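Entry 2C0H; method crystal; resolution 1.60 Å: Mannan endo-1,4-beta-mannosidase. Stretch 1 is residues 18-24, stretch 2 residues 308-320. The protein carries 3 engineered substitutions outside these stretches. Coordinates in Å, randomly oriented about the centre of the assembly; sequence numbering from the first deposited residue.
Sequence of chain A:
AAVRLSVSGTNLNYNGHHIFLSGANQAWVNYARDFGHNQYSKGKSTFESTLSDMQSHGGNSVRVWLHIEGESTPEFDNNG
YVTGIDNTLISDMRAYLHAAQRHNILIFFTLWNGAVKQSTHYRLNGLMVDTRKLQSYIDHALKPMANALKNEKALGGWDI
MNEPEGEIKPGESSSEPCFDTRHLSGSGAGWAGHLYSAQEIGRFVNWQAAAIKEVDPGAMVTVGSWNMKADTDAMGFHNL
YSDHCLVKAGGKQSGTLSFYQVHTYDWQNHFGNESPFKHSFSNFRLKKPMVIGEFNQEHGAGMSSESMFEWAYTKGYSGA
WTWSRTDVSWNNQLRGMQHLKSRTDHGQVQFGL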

# COMPACT_ATOMS: atom_id res chain seq x y z
N HIS A 18 -13.46 16.57 -2.37
CA HIS A 18 -12.76 15.93 -1.23
C HIS A 18 -13.41 14.57 -0.90
O HIS A 18 -14.63 14.49 -0.76
N ILE A 19 -12.59 13.52 -0.86
CA ILE A 19 -13.05 12.16 -0.51
C ILE A 19 -12.19 11.54 0.60
O ILE A 19 -11.12 12.03 0.94
N PHE A 20 -12.69 10.45 1.17
CA PHE A 20 -11.98 9.66 2.15
C PHE A 20 -12.07 8.21 1.71
O PHE A 20 -13.18 7.76 1.36
N LEU A 21 -10.94 7.49 1.70
CA LEU A 21 -10.90 6.07 1.34
C LEU A 21 -11.23 5.19 2.54
O LEU A 21 -10.51 5.18 3.50
N SER A 22 -12.32 4.44 2.45
CA SER A 22 -12.76 3.59 3.55
C SER A 22 -12.91 2.17 3.04
O SER A 22 -13.63 1.94 2.07
N GLY A 23 -12.30 1.20 3.69
CA GLY A 23 -12.45 -0.17 3.21
C GLY A 23 -11.59 -1.15 3.94
O GLY A 23 -11.39 -1.03 5.14
N ALA A 24 -11.07 -2.12 3.18
CA ALA A 24 -10.38 -3.24 3.77
C ALA A 24 -9.31 -3.80 2.88
O ALA A 24 -9.35 -3.64 1.66
N MET A 308 -12.24 3.72 15.69
CA MET A 308 -11.00 3.76 14.91
C MET A 308 -11.28 4.42 13.54
O MET A 308 -10.51 5.30 13.12
N PHE A 309 -12.35 4.04 12.86
CA PHE A 309 -12.75 4.72 11.59
C PHE A 309 -13.04 6.21 11.86
O PHE A 309 -12.63 7.08 11.09
N GLU A 310 -13.71 6.50 12.97
CA GLU A 310 -14.00 7.89 13.34
C GLU A 310 -12.75 8.73 13.56
O GLU A 310 -12.70 9.89 13.12
N TRP A 311 -11.77 8.18 14.26
CA TRP A 311 -10.50 8.88 14.53
C TRP A 311 -9.83 9.21 13.19
O TRP A 311 -9.46 10.36 12.95
N ALA A 312 -9.71 8.21 12.33
CA ALA A 312 -9.06 8.43 11.02
C ALA A 312 -9.80 9.50 10.24
O ALA A 312 -9.18 10.40 9.67
N TYR A 313 -11.12 9.44 10.23
CA TYR A 313 -11.94 10.34 9.40
C TYR A 313 -11.88 11.78 9.89
O TYR A 313 -11.81 12.72 9.08
N THR A 314 -11.90 11.98 11.21
CA THR A 314 -12.00 13.32 11.79
C THR A 314 -10.70 13.98 12.20
O THR A 314 -10.70 15.19 12.45
N LYS A 315 -9.60 13.23 12.30
CA LYS A 315 -8.34 13.79 12.77
C LYS A 315 -7.30 14.06 11.70
O LYS A 315 -6.13 14.22 12.03
N GLY A 316 -7.73 14.13 10.44
CA GLY A 316 -6.91 14.67 9.35
C GLY A 316 -6.31 13.63 8.45
O GLY A 316 -5.52 13.97 7.55
N TYR A 317 -6.62 12.36 8.68
CA TYR A 317 -6.16 11.29 7.79
C TYR A 317 -7.07 11.17 6.54
O TYR A 317 -8.16 11.73 6.49
N SER A 318 -6.59 10.48 5.50
CA SER A 318 -7.31 10.44 4.22
C SER A 318 -7.87 9.06 3.85
O SER A 318 -8.53 8.88 2.82
N GLY A 319 -7.66 8.09 4.72
CA GLY A 319 -8.21 6.78 4.50
C GLY A 319 -7.97 5.86 5.67
O GLY A 319 -7.15 6.16 6.55
N ALA A 320 -8.72 4.76 5.67
CA ALA A 320 -8.59 3.73 6.69
C ALA A 320 -8.99 2.38 6.09
O ALA A 320 -10.10 2.22 5.59

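What holds the two backbones in register? Leu-21 pairs with Gly-319 and Ser-22 with Ala-320 in parallel, and three hydrogen bonds link the backbones: Leu-21 N to Ser-318 O (3.0 Å), Ala-320 N to Leu-21 O (2.8 Å) and Gly-23 N to Ala-320 O (3.1 Å). Leu-21 (chi1 m, chi2 t) sends its side chain to one face of the sheet, while Ser-22 and Ala-320 share the other.

Which side chain fills the space between the strand and the helix? Phe-20 does, with by far the largest area covered by the other stretch. Its CA-to-CB bond points sideways, but chi1 in t and chi2 at 87° bring the ring in between Gly-319 and Tyr-313. Gly-319 CA lies over one face, 3.8 Å from the ring centroid, in a CH-pi contact. Over the opposite face, Tyr-313 (chi1 t) presents its edge, with CD1 3.6 Å from Phe-20 CG and the two planes at 87°. The ring tip reaches two alanines: Phe-20 CZ is 3.9 Å from Ala-312 CB and 4.0 Å from Ala-320 CB. Tyr-317 O sits at the ring edge, 3.6 Å from Phe-20 CE1.

Does a second aromatic ring join the contact? Phe-309, with chi1 at -85° (m), reaches the strand further along. Its CE1 lies 3.5 Å from OG of Ser-22 (chi1 t), and its CZ lies 4.0 Å from Gly-23 O, which meets the ring at its edge.

How are polar groups joined where the side chains do not meet directly? Two waters do the work beside His-18 (chi1 t). Water 1 lies 3.0 Å from His-18 NE2 and donates to Ile-19 O (2.9 Å) and to OG of Ser-318 (chi1 m; 2.9 Å). Water 2 lies 3.1 Å from His-18 NE2 and donates to Tyr-317 O at 3.0 Å, so both bridge the stretches.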

# COMPACT_ATOMS: atom_id res chain seq x y z
CB HIS A 18 -12.79 16.87 -0.01
CG HIS A 18 -12.01 16.41 1.18
ND1 HIS A 18 -12.25 16.88 2.45
CD2 HIS A 18 -10.97 15.55 1.29
CE1 HIS A 18 -11.41 16.32 3.30
NE2 HIS A 18 -10.62 15.51 2.62
CB ILE A 19 -13.10 11.22 -1.75
CG1 ILE A 19 -11.69 10.96 -2.33
CG2 ILE A 19 -14.09 11.77 -2.79
CD1 ILE A 19 -10.98 9.78 -1.69
CB PHE A 20 -12.67 9.81 3.51
CG PHE A 20 -12.02 9.05 4.63
CD1 PHE A 20 -10.97 9.60 5.38
CD2 PHE A 20 -12.49 7.79 4.97
CE1 PHE A 20 -10.39 8.90 6.45
CE2 PHE A 20 -11.90 7.07 6.03
CZ PHE A 20 -10.86 7.62 6.76
CB LEU A 21 -9.54 5.70 0.78
CG LEU A 21 -9.16 6.42 -0.52
CD1 LEU A 21 -7.71 6.10 -0.91
CD2 LEU A 21 -10.10 6.06 -1.64
CB SER A 22 -14.12 4.07 4.00
OG SER A 22 -14.64 3.24 5.03
CB ALA A 24 -11.37 -4.32 4.10
CB MET A 308 -10.43 2.35 14.78
CG MET A 308 -10.03 1.72 16.13
SD MET A 308 -9.37 0.05 16.05
CE MET A 308 -7.65 0.43 15.86
CB PHE A 309 -13.94 4.02 10.92
CG PHE A 309 -13.56 2.86 10.04
CD1 PHE A 309 -13.32 3.04 8.69
CD2 PHE A 309 -13.50 1.58 10.55
CE1 PHE A 309 -12.98 1.99 7.87
CE2 PHE A 309 -13.20 0.50 9.72
CZ PHE A 309 -12.93 0.71 8.37
CB GLU A 310 -14.87 7.97 14.60
CG GLU A 310 -15.35 9.38 14.95
CD GLU A 310 -16.47 9.88 14.07
OE1 GLU A 310 -16.97 9.11 13.22
OE2 GLU A 310 -16.87 11.07 14.23
CB TRP A 311 -9.56 8.07 15.42
CG TRP A 311 -8.33 8.83 15.83
CD1 TRP A 311 -7.14 8.89 15.17
CD2 TRP A 311 -8.18 9.66 16.99
NE1 TRP A 311 -6.26 9.69 15.84
CE2 TRP A 311 -6.87 10.19 16.96
CE3 TRP A 311 -9.02 10.03 18.04
CZ2 TRP A 311 -6.38 11.05 17.95
CZ3 TRP A 311 -8.54 10.87 19.02
CH2 TRP A 311 -7.23 11.38 18.97
CB ALA A 312 -9.01 7.14 10.21
CB TYR A 313 -13.40 9.83 9.38
CG TYR A 313 -14.35 10.59 8.44
CD1 TYR A 313 -14.21 10.53 7.05
CD2 TYR A 313 -15.40 11.36 8.93
CE1 TYR A 313 -15.05 11.21 6.20
CE2 TYR A 313 -16.25 12.07 8.08
CZ TYR A 313 -16.07 12.00 6.71
OH TYR A 313 -16.92 12.70 5.84
CB THR A 314 -12.93 13.35 13.02
OG1 THR A 314 -12.40 12.55 14.08
CG2 THR A 314 -14.32 12.88 12.64
CB LYS A 315 -7.76 12.93 13.90
CG LYS A 315 -8.70 12.75 15.09
CD LYS A 315 -9.06 14.07 15.76
CE LYS A 315 -9.67 13.84 17.13
NZ LYS A 315 -9.92 15.10 17.87
CB TYR A 317 -6.02 9.97 8.57
CG TYR A 317 -5.11 10.11 9.77
CD1 TYR A 317 -3.72 10.00 9.66
CD2 TYR A 317 -5.62 10.41 11.05
CE1 TYR A 317 -2.89 10.14 10.75
CE2 TYR A 317 -4.80 10.54 12.15
CZ TYR A 317 -3.42 10.41 12.01
OH TYR A 317 -2.58 10.57 13.11
CB SER A 318 -6.43 10.96 3.08
OG SER A 318 -6.23 12.36 3.19
CB ALA A 320 -9.45 4.09 7.88
O HOH W 1 -8.68 13.27 1.95
O HOH W 2 -9.84 13.69 5.05